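Local atomic coordinates of HcgC (Methanococcus maripaludis S2, PDB entry 5O4J), a protein that acts as a SAM-dependent C-methyltransferase on a pyridinol, probably a step in making the iron-guanylylpyridinol cofactor of [Fe]-hydrogenase. Residues S23-K28 with S251-F256; P106-D111 with P128-V133; E134-N139 with D148-R153. All coordinates share one frame; numbering follows the deposited sequence.

Interaction 1 (S23-K28 with S251-F256)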
loop_
_atom_site.group_PDB
_atom_site.type_symbol
_atom_site.label_atom_id
_atom_site.label_comp_id
_atom_site.label_asym_id
_atom_site.label_seq_id
_atom_site.Cartn_x
_atom_site.Cartn_y
_atom_site.Cartn_z
ATOM N N SER A 23 6.218 -23.953 -7.773
ATOM C CA SER A 23 7.417 -24.584 -8.314
ATOM C C SER A 23 8.634 -23.682 -8.166
ATOM O O SER A 23 9.700 -24.122 -7.720
ATOM C CB SER A 23 7.188 -24.940 -9.786
ATOM O OG SER A 23 8.325 -25.564 -10.348
ATOM N N ASP A 24 8.498 -22.411 -8.551
ATOM C CA ASP A 24 9.639 -21.499 -8.478
ATOM C C ASP A 24 10.124 -21.343 -7.040
ATOM O O ASP A 24 11.331 -21.382 -6.780
ATOM C CB ASP A 24 9.275 -20.141 -9.076
ATOM C CG ASP A 24 9.017 -20.209 -10.575
ATOM O OD1 ASP A 24 9.430 -21.206 -11.209
ATOM O OD2 ASP A 24 8.400 -19.269 -11.120
ATOM N N VAL A 25 9.200 -21.219 -6.086
ATOM C CA VAL A 25 9.592 -21.060 -4.686
ATOM C C VAL A 25 10.261 -22.326 -4.164
ATOM O O VAL A 25 11.315 -22.262 -3.525
ATOM C CB VAL A 25 8.384 -20.675 -3.816
ATOM C CG1 VAL A 25 8.744 -20.757 -2.335
ATOM C CG2 VAL A 25 7.901 -19.274 -4.186
ATOM N N VAL A 26 9.657 -23.493 -4.406
ATOM C CA VAL A 26 10.239 -24.713 -3.859
ATOM C C VAL A 26 11.593 -24.981 -4.499
ATOM O O VAL A 26 12.505 -25.489 -3.840
ATOM C CB VAL A 26 9.285 -25.922 -4.005
ATOM C CG1 VAL A 26 7.920 -25.620 -3.372
ATOM C CG2 VAL A 26 9.116 -26.336 -5.445
ATOM N N GLU A 27 11.764 -24.619 -5.772
ATOM C CA GLU A 27 13.069 -24.783 -6.413
ATOM C C GLU A 27 14.122 -23.902 -5.752
ATOM O O GLU A 27 15.257 -24.343 -5.510
ATOM C CB GLU A 27 12.957 -24.470 -7.908
ATOM C CG GLU A 27 14.274 -24.608 -8.671
ATOM C CD GLU A 27 14.141 -24.285 -10.153
ATOM O OE1 GLU A 27 14.727 -25.023 -10.969
ATOM O OE2 GLU A 27 13.451 -23.300 -10.501
ATOM N N LYS A 28 13.766 -22.659 -5.420
ATOM C CA LYS A 28 14.721 -21.800 -4.721
ATOM C C LYS A 28 15.130 -22.389 -3.374
ATOM O O LYS A 28 16.312 -22.351 -3.008
ATOM C CB LYS A 28 14.146 -20.398 -4.534
ATOM C CG LYS A 28 14.210 -19.562 -5.792
ATOM C CD LYS A 28 13.396 -18.295 -5.682
ATOM C CE LYS A 28 13.658 -17.420 -6.917
ATOM N NZ LYS A 28 12.960 -16.120 -6.896
ATOM N N SER A 251 10.411 -13.256 -8.676
ATOM C CA SER A 251 11.864 -13.114 -8.588
ATOM C C SER A 251 12.319 -12.489 -7.274
ATOM O O SER A 251 13.498 -12.617 -6.916
ATOM C CB SER A 251 12.401 -12.280 -9.760
ATOM O OG SER A 251 12.101 -10.906 -9.594
ATOM N N ARG A 252 11.421 -11.836 -6.533
ATOM C CA ARG A 252 11.838 -11.238 -5.269
ATOM C C ARG A 252 12.112 -12.289 -4.203
ATOM O O ARG A 252 12.792 -11.988 -3.211
ATOM C CB ARG A 252 10.777 -10.251 -4.781
ATOM C CG ARG A 252 10.614 -9.039 -5.686
ATOM C CD ARG A 252 9.693 -8.018 -5.040
ATOM N NE ARG A 252 9.681 -6.746 -5.759
ATOM C CZ ARG A 252 10.654 -5.843 -5.719
ATOM N NH1 ARG A 252 10.530 -4.716 -6.412
ATOM N NH2 ARG A 252 11.751 -6.060 -5.001
ATOM N N VAL A 253 11.618 -13.515 -4.379
ATOM C CA VAL A 253 11.858 -14.554 -3.384
ATOM C C VAL A 253 13.342 -14.889 -3.360
ATOM O O VAL A 253 13.968 -15.116 -4.406
ATOM C CB VAL A 253 11.007 -15.800 -3.665
ATOM C CG1 VAL A 253 11.314 -16.909 -2.658
ATOM C CG2 VAL A 253 9.531 -15.441 -3.611
ATOM N N ASP A 254 13.910 -14.883 -2.163
ATOM C CA ASP A 254 15.320 -15.163 -1.930
ATOM C C ASP A 254 15.402 -16.186 -0.807
ATOM O O ASP A 254 14.926 -15.917 0.301
ATOM C CB ASP A 254 16.040 -13.869 -1.558
ATOM C CG ASP A 254 17.537 -13.989 -1.609
ATOM O OD1 ASP A 254 18.043 -14.975 -2.187
ATOM O OD2 ASP A 254 18.198 -13.083 -1.064
ATOM N N SER A 255 15.942 -17.371 -1.107
ATOM C CA SER A 255 16.084 -18.457 -0.143
ATOM C C SER A 255 17.555 -18.783 0.062
ATOM O O SER A 255 18.332 -18.823 -0.898
ATOM C CB SER A 255 15.353 -19.717 -0.608
ATOM O OG SER A 255 15.287 -20.657 0.444
ATOM N N PHE A 256 17.948 -18.998 1.312
ATOM C CA PHE A 256 19.348 -19.301 1.593
ATOM C C PHE A 256 19.444 -20.004 2.934
ATOM O O PHE A 256 18.598 -19.813 3.812
ATOM C CB PHE A 256 20.217 -18.037 1.582
ATOM C CG PHE A 256 19.687 -16.922 2.442
ATOM C CD1 PHE A 256 18.751 -16.024 1.932
ATOM C CD2 PHE A 256 20.127 -16.765 3.746
ATOM C CE1 PHE A 256 18.262 -14.991 2.722
ATOM C CE2 PHE A 256 19.638 -15.742 4.539
ATOM C CZ PHE A 256 18.712 -14.850 4.021
HETATM O O HOH W 1 18.000 -20.340 -4.033
HETATM O O HOH W 2 15.055 -14.533 -8.588
#
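The polar part of this helix-on-strand contact rests on one lysine. K28 leaves helix 23-28 with CG anti to its carbonyl carbon (chi1 -78°) and runs extended, so that its amino group ends over the start of strand 253-259. NZ donates to V253 O at 2.9 Å, in the carbonyl plane and on a lone pair. The same NZ also bonds to I250 O, and a water that accepts from NZ at 3.1 Å donates to S251 O, so the ammonium sits among the backbone carbonyls where helix 239-251 gives way to the strand.

The apolar part is thin. The K28 chain crosses V253 obliquely, with CD 3.9 Å from V253 CG1, and V25 CG2 meets V253 CG2 at 4.2 Å.

Separately, S255 CB makes a van der Waals contact with backbone K28 O at 3.7 Å, while S255 OG turns to T165 OG1 for its hydrogen bond.

The axes of helix 23-28 and strand 253-256 approach to 8.5 Å, their N-to-C directions 27° apart. Helix 18-37 lies against strand 253-259, outermost in the mixed sheet within this chain and paired with strand 159-167; helix 177-193 adjoins both valines through L180 on V25 and I184 on V253.

Interaction 2 (P106-D111 with P128-V133)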
loop_
_atom_site.group_PDB
_atom_site.type_symbol
_atom_site.label_atom_id
_atom_site.label_comp_id
_atom_site.label_asym_id
_atom_site.label_seq_id
_atom_site.Cartn_x
_atom_site.Cartn_y
_atom_site.Cartn_z
ATOM N N PRO A 106 20.176 -41.556 9.976
ATOM C CA PRO A 106 20.481 -40.619 8.887
ATOM C C PRO A 106 21.741 -39.814 9.159
ATOM O O PRO A 106 22.019 -39.422 10.295
ATOM C CB PRO A 106 19.245 -39.717 8.849
ATOM C CG PRO A 106 18.722 -39.753 10.246
ATOM C CD PRO A 106 18.983 -41.151 10.737
ATOM N N ASP A 107 22.511 -39.571 8.098
ATOM C CA ASP A 107 23.611 -38.623 8.179
ATOM C C ASP A 107 23.221 -37.240 7.671
ATOM O O ASP A 107 24.015 -36.302 7.798
ATOM C CB ASP A 107 24.854 -39.160 7.441
ATOM C CG ASP A 107 24.551 -39.712 6.059
ATOM O OD1 ASP A 107 23.376 -39.761 5.651
ATOM O OD2 ASP A 107 25.516 -40.143 5.394
ATOM N N LEU A 108 22.009 -37.086 7.137
ATOM C CA LEU A 108 21.450 -35.785 6.786
ATOM C C LEU A 108 20.021 -35.726 7.305
ATOM O O LEU A 108 19.204 -36.587 6.973
ATOM C CB LEU A 108 21.479 -35.551 5.274
ATOM C CG LEU A 108 20.725 -34.326 4.742
ATOM C CD1 LEU A 108 21.284 -33.022 5.304
ATOM C CD2 LEU A 108 20.736 -34.312 3.219
ATOM N N VAL A 109 19.722 -34.719 8.114
ATOM C CA VAL A 109 18.375 -34.498 8.630
ATOM C C VAL A 109 17.953 -33.093 8.227
ATOM O O VAL A 109 18.710 -32.136 8.406
ATOM C CB VAL A 109 18.307 -34.682 10.160
ATOM C CG1 VAL A 109 16.917 -34.349 10.698
ATOM C CG2 VAL A 109 18.689 -36.111 10.548
ATOM N N ILE A 110 16.755 -32.973 7.667
ATOM C CA ILE A 110 16.197 -31.682 7.293
ATOM C C ILE A 110 14.811 -31.607 7.909
ATOM O O ILE A 110 13.956 -32.451 7.614
ATOM C CB ILE A 110 16.123 -31.486 5.768
ATOM C CG1 ILE A 110 17.524 -31.655 5.160
ATOM C CG2 ILE A 110 15.541 -30.117 5.438
ATOM C CD1 ILE A 110 17.580 -31.497 3.653
ATOM N N ASP A 111 14.587 -30.600 8.749
ATOM C CA ASP A 111 13.276 -30.352 9.342
ATOM C C ASP A 111 12.624 -29.192 8.608
ATOM O O ASP A 111 13.063 -28.046 8.732
ATOM C CB ASP A 111 13.369 -30.029 10.827
ATOM C CG ASP A 111 12.069 -29.454 11.361
ATOM O OD1 ASP A 111 10.990 -29.907 10.913
ATOM O OD2 ASP A 111 12.117 -28.523 12.190
ATOM N N PRO A 128 23.351 -36.806 12.894
ATOM C CA PRO A 128 23.742 -36.696 11.490
ATOM C C PRO A 128 25.028 -35.897 11.324
ATOM O O PRO A 128 25.509 -35.230 12.240
ATOM C CB PRO A 128 22.554 -35.952 10.863
ATOM C CG PRO A 128 22.083 -35.053 11.959
ATOM C CD PRO A 128 22.351 -35.787 13.265
ATOM N N LYS A 129 25.588 -35.997 10.123
ATOM C CA LYS A 129 26.667 -35.102 9.731
ATOM C C LYS A 129 26.155 -33.679 9.586
ATOM O O LYS A 129 26.814 -32.727 10.015
ATOM C CB LYS A 129 27.270 -35.588 8.415
ATOM C CG LYS A 129 28.003 -36.907 8.536
ATOM C CD LYS A 129 28.453 -37.403 7.177
ATOM C CE LYS A 129 29.134 -38.757 7.283
ATOM N NZ LYS A 129 29.267 -39.408 5.953
ATOM N N VAL A 130 24.966 -33.523 9.012
ATOM C CA VAL A 130 24.395 -32.220 8.696
ATOM C C VAL A 130 22.948 -32.190 9.166
ATOM O O VAL A 130 22.196 -33.146 8.947
ATOM C CB VAL A 130 24.484 -31.918 7.189
ATOM C CG1 VAL A 130 23.767 -30.619 6.835
ATOM C CG2 VAL A 130 25.949 -31.857 6.769
ATOM N N LEU A 131 22.576 -31.104 9.838
ATOM C CA LEU A 131 21.202 -30.818 10.220
ATOM C C LEU A 131 20.811 -29.480 9.614
ATOM O O LEU A 131 21.528 -28.492 9.789
ATOM C CB LEU A 131 21.055 -30.767 11.742
ATOM C CG LEU A 131 19.714 -30.241 12.264
ATOM C CD1 LEU A 131 18.606 -31.211 11.917
ATOM C CD2 LEU A 131 19.779 -30.003 13.764
ATOM N N ILE A 132 19.684 -29.447 8.903
ATOM C CA ILE A 132 19.093 -28.210 8.402
ATOM C C ILE A 132 17.689 -28.103 8.968
ATOM O O ILE A 132 16.908 -29.051 8.855
ATOM C CB ILE A 132 19.038 -28.176 6.866
ATOM C CG1 ILE A 132 20.447 -28.273 6.285
ATOM C CG2 ILE A 132 18.332 -26.910 6.384
ATOM C CD1 ILE A 132 20.477 -28.503 4.800
ATOM N N VAL A 133 17.370 -26.956 9.565
ATOM C CA VAL A 133 16.035 -26.659 10.072
ATOM C C VAL A 133 15.509 -25.453 9.311
ATOM O O VAL A 133 16.193 -24.429 9.214
ATOM C CB VAL A 133 16.041 -26.379 11.587
ATOM C CG1 VAL A 133 14.640 -25.978 12.095
ATOM C CG2 VAL A 133 16.550 -27.583 12.351
#
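Strands 108-111 and 130-133 are the two parallel strands of a beta-alpha-beta unit, joined through helix 120-123, in the Rossmann-like sheet of the enzyme. Three nearly linear backbone bonds knit them: V109 N to V130 O at 3.0 Å, I132 N to V109 O at 2.9 Å and D111 N to I132 O at 2.8 Å, the donors lying almost along the C=O axes. Just before the strands begin, D107 O accepts from V130 N and, weakly, from K129 N.

Side chains of paired residues run alongside each other. L108 and I110 lie on one face with V130 and I132, L108 CD1 reaching V130 CG1 at 3.8 Å; helix 18-37 covers this face through I33, F36 and L37. V109 and L131 share the other face, and P128 CG sits against V109 CG2.

Farther out, chi1 of 47° puts D107 CG in the crowded place between N and carbonyl carbon, and from there the carboxylate accepts from K43 N and Q44 N of strand 42-48; its pairing with K129 is long. D111 OD1 is held by T113 OG1, and OD2 has a charged partner in segment 148-153. With CG anti to its backbone N, D111 lays OD2 3.6 Å from V133 CG1.

Interaction 3 (E134-N139 with D148-R153). With SAH (S-adenosyl-L-homocysteine), chain E; SO4 (sulfate ion), chain F.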
loop_
_atom_site.group_PDB
_atom_site.type_symbol
_atom_site.label_atom_id
_atom_site.label_comp_id
_atom_site.label_asym_id
_atom_site.label_seq_id
_atom_site.Cartn_x
_atom_site.Cartn_y
_atom_site.Cartn_z
ATOM N N GLU A 134 14.306 -25.572 8.750
ATOM C CA GLU A 134 13.711 -24.433 8.081
ATOM C C GLU A 134 13.135 -23.483 9.118
ATOM O O GLU A 134 12.366 -23.896 9.991
ATOM C CB GLU A 134 12.626 -24.862 7.091
ATOM C CG GLU A 134 12.069 -23.669 6.322
ATOM C CD GLU A 134 11.158 -24.054 5.183
ATOM O OE1 GLU A 134 10.691 -25.210 5.152
ATOM O OE2 GLU A 134 10.921 -23.184 4.322
ATOM N N ASP A 135 13.550 -22.218 9.048
ATOM C CA ASP A 135 13.009 -21.167 9.908
ATOM C C ASP A 135 11.699 -20.669 9.298
ATOM O O ASP A 135 11.711 -20.074 8.209
ATOM C CB ASP A 135 14.034 -20.040 10.042
ATOM C CG ASP A 135 13.543 -18.874 10.883
ATOM O OD1 ASP A 135 12.434 -18.937 11.453
ATOM O OD2 ASP A 135 14.299 -17.876 10.971
ATOM N N PRO A 136 10.553 -20.904 9.954
ATOM C CA PRO A 136 9.273 -20.452 9.384
ATOM C C PRO A 136 9.043 -18.957 9.517
ATOM O O PRO A 136 8.151 -18.420 8.850
ATOM C CB PRO A 136 8.235 -21.233 10.198
ATOM C CG PRO A 136 8.868 -21.370 11.528
ATOM C CD PRO A 136 10.353 -21.566 11.257
ATOM N N LYS A 137 9.798 -18.273 10.370
ATOM C CA LYS A 137 9.611 -16.842 10.540
ATOM C C LYS A 137 9.959 -16.112 9.256
ATOM O O LYS A 137 10.999 -16.371 8.647
ATOM C CB LYS A 137 10.482 -16.323 11.672
ATOM C CG LYS A 137 10.145 -16.915 13.028
ATOM C CD LYS A 137 10.915 -16.209 14.147
ATOM C CE LYS A 137 12.428 -16.271 13.949
ATOM N NZ LYS A 137 12.947 -17.662 13.899
ATOM N N GLY A 138 9.091 -15.192 8.864
ATOM C CA GLY A 138 9.368 -14.266 7.789
ATOM C C GLY A 138 9.827 -12.947 8.374
ATOM O O GLY A 138 10.751 -12.922 9.197
ATOM N N ASN A 139 9.170 -11.856 7.999
ATOM C CA ASN A 139 9.447 -10.555 8.585
ATOM C C ASN A 139 8.725 -10.455 9.934
ATOM O O ASN A 139 8.124 -11.423 10.406
ATOM C CB ASN A 139 9.068 -9.464 7.587
ATOM C CG ASN A 139 9.721 -9.681 6.216
ATOM O OD1 ASN A 139 9.044 -9.702 5.190
ATOM N ND2 ASN A 139 11.052 -9.861 6.205
ATOM N N ASP A 148 7.551 -19.655 17.644
ATOM C CA ASP A 148 8.662 -20.287 16.951
ATOM C C ASP A 148 9.681 -20.830 17.945
ATOM O O ASP A 148 9.963 -20.203 18.970
ATOM C CB ASP A 148 9.338 -19.273 16.035
ATOM C CG ASP A 148 10.592 -19.813 15.399
ATOM O OD1 ASP A 148 10.490 -20.698 14.527
ATOM O OD2 ASP A 148 11.682 -19.356 15.786
ATOM N N ASN A 149 10.245 -22.002 17.638
ATOM C CA ASN A 149 11.327 -22.559 18.456
ATOM C C ASN A 149 12.413 -23.162 17.575
ATOM O O ASN A 149 13.041 -24.166 17.929
ATOM C CB ASN A 149 10.796 -23.603 19.436
ATOM C CG ASN A 149 10.285 -24.846 18.741
ATOM O OD1 ASN A 149 10.030 -24.830 17.542
ATOM N ND2 ASN A 149 10.134 -25.937 19.500
ATOM N N THR A 150 12.663 -22.534 16.426
ATOM C CA THR A 150 13.669 -23.015 15.485
ATOM C C THR A 150 15.015 -23.258 16.156
ATOM O O THR A 150 15.665 -24.280 15.913
ATOM C CB THR A 150 13.824 -21.999 14.344
ATOM O OG1 THR A 150 12.631 -21.979 13.557
ATOM C CG2 THR A 150 15.023 -22.328 13.439
ATOM N N ASP A 151 15.471 -22.302 16.964
ATOM C CA ASP A 151 16.795 -22.411 17.568
ATOM C C ASP A 151 16.903 -23.631 18.469
ATOM O O ASP A 151 17.976 -24.243 18.559
ATOM C CB ASP A 151 17.112 -21.144 18.359
ATOM C CG ASP A 151 17.259 -19.922 17.470
ATOM O OD1 ASP A 151 18.218 -19.869 16.675
ATOM O OD2 ASP A 151 16.405 -19.014 17.563
ATOM N N LYS A 152 15.815 -23.997 19.143
ATOM C CA LYS A 152 15.838 -25.160 20.020
ATOM C C LYS A 152 15.911 -26.469 19.247
ATOM O O LYS A 152 16.266 -27.500 19.828
ATOM C CB LYS A 152 14.613 -25.154 20.936
ATOM C CG LYS A 152 14.672 -24.071 22.000
ATOM C CD LYS A 152 13.509 -24.140 22.967
ATOM C CE LYS A 152 13.681 -23.125 24.088
ATOM N NZ LYS A 152 12.570 -23.167 25.077
ATOM N N ARG A 153 15.567 -26.460 17.959
ATOM C CA ARG A 153 15.661 -27.654 17.135
ATOM C C ARG A 153 17.066 -27.897 16.598
ATOM O O ARG A 153 17.326 -28.974 16.051
ATOM C CB ARG A 153 14.674 -27.542 15.967
ATOM C CG ARG A 153 13.232 -27.429 16.432
ATOM C CD ARG A 153 12.262 -27.436 15.265
ATOM N NE ARG A 153 10.974 -26.845 15.624
ATOM C CZ ARG A 153 9.896 -26.867 14.847
ATOM N NH1 ARG A 153 9.938 -27.466 13.658
ATOM N NH2 ARG A 153 8.772 -26.297 15.261
HETATM N N SAH E . 7.683 -24.851 5.700
HETATM C CA SAH E . 6.878 -25.661 4.737
HETATM C CB SAH E . 5.469 -25.862 5.293
HETATM C CG SAH E . 5.442 -26.939 6.376
HETATM S SD SAH E . 3.791 -27.285 6.929
HETATM C C SAH E . 6.771 -24.992 3.396
HETATM O O SAH E . 6.098 -25.553 2.496
HETATM O OXT SAH E . 7.345 -23.905 3.248
HETATM C "C5'" SAH E . 4.072 -28.600 8.077
HETATM C "C4'" SAH E . 4.279 -29.953 7.404
HETATM O "O4'" SAH E . 4.960 -30.815 8.324
HETATM C "C3'" SAH E . 2.958 -30.634 7.102
HETATM O "O3'" SAH E . 3.076 -31.518 5.976
HETATM C "C2'" SAH E . 2.702 -31.384 8.387
HETATM O "O2'" SAH E . 1.780 -32.472 8.265
HETATM C "C1'" SAH E . 4.088 -31.871 8.739
HETATM N N9 SAH E . 4.309 -32.068 10.180
HETATM C C8 SAH E . 3.858 -31.284 11.186
HETATM N N7 SAH E . 4.299 -31.768 12.374
HETATM C C5 SAH E . 5.053 -32.854 12.110
HETATM C C6 SAH E . 5.825 -33.829 12.903
HETATM N N6 SAH E . 5.867 -33.727 14.251
HETATM N N1 SAH E . 6.465 -34.811 12.239
HETATM C C2 SAH E . 6.437 -34.918 10.902
HETATM N N3 SAH E . 5.753 -34.072 10.113
HETATM C C4 SAH E . 5.061 -33.044 10.664
HETATM S S SO4 F . 13.686 -10.131 9.238
HETATM O O1 SO4 F . 13.984 -11.460 8.663
HETATM O O2 SO4 F . 13.171 -10.293 10.620
HETATM O O3 SO4 F . 12.660 -9.477 8.400
HETATM O O4 SO4 F . 14.917 -9.310 9.254
HETATM O O HOH W 3 15.635 -18.347 14.472
#
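K137 carries the contact between the loop after strand 130-134 and the turn at 148-153. From its CB the chain first sets CG, anti to the carbonyl carbon, against the carboxylate carbon of D148, K137 CG to D148 CG being 3.8 Å. CD passes D148 OD2, CE also lies 3.7 Å from D148 OD2, and bends at chi3 (-58°) and chi4 (-60°) bring NZ between two aspartates. NZ is bonded to D148 OD2 at 2.8 Å and to D135 OD1 at 2.8 Å, meeting both from above the carboxylate planes; a water accepting from NZ donates to D151 OD2.

D135 OD1 also accepts from K137 N, closing an Asx turn around P136, whereas D135 OD2 pairs with K164. Within 148-153, T150 OG1 donates to D148 OD1 at 2.7 Å on the syn lone pair, leaving the T150 hydroxyl tip to tip with P136 CD at 3.3 Å. R153 grips N149 OD1 side-on with NE and NH2, tying the turn together.

Three residues of 134-139 reach bound groups. E134 OE1 accepts a weak bond from the amino nitrogen of S-adenosyl-L-homocysteine while OE2 pairs with K29, and P136 lines the pocket of (3E)-3-[(E)-3-oxidanylprop-2-enoyl]iminopropanoic acid (PJL). N139 ND2 donates to a sulfate, probably from the crystallisation liquor, that N139 of the second subunit also binds.

D135 OD1 and D148 OD1 lie only 4.0 Å apart, so the ammonium between the two groups would offset their repulsion and probably keep both carboxylates ionised.

Overall arrangement
Interactions 2 and 3 follow one another in the chain and touch: D111 O and E134 N are 2.8 Å apart, probably hydrogen-bonded as the sheet pairing runs on, and D111 OD2 meets R153 NH1 in a salt bridge of 2.8 Å. L131 and V133 also pack on the 148-153 turn. Interaction 1 brackets both in sequence but stands apart, its nearest atoms about 8 Å from interaction 2 and about 6 Å from interaction 3. Interaction 3 reaches the S-adenosyl-L-homocysteine through E134; interactions 1 and 2 lie farther back, with the side chains of V25 and D111 each about 7 Å from it. Interactions 1 and 3 also touch the second subunit.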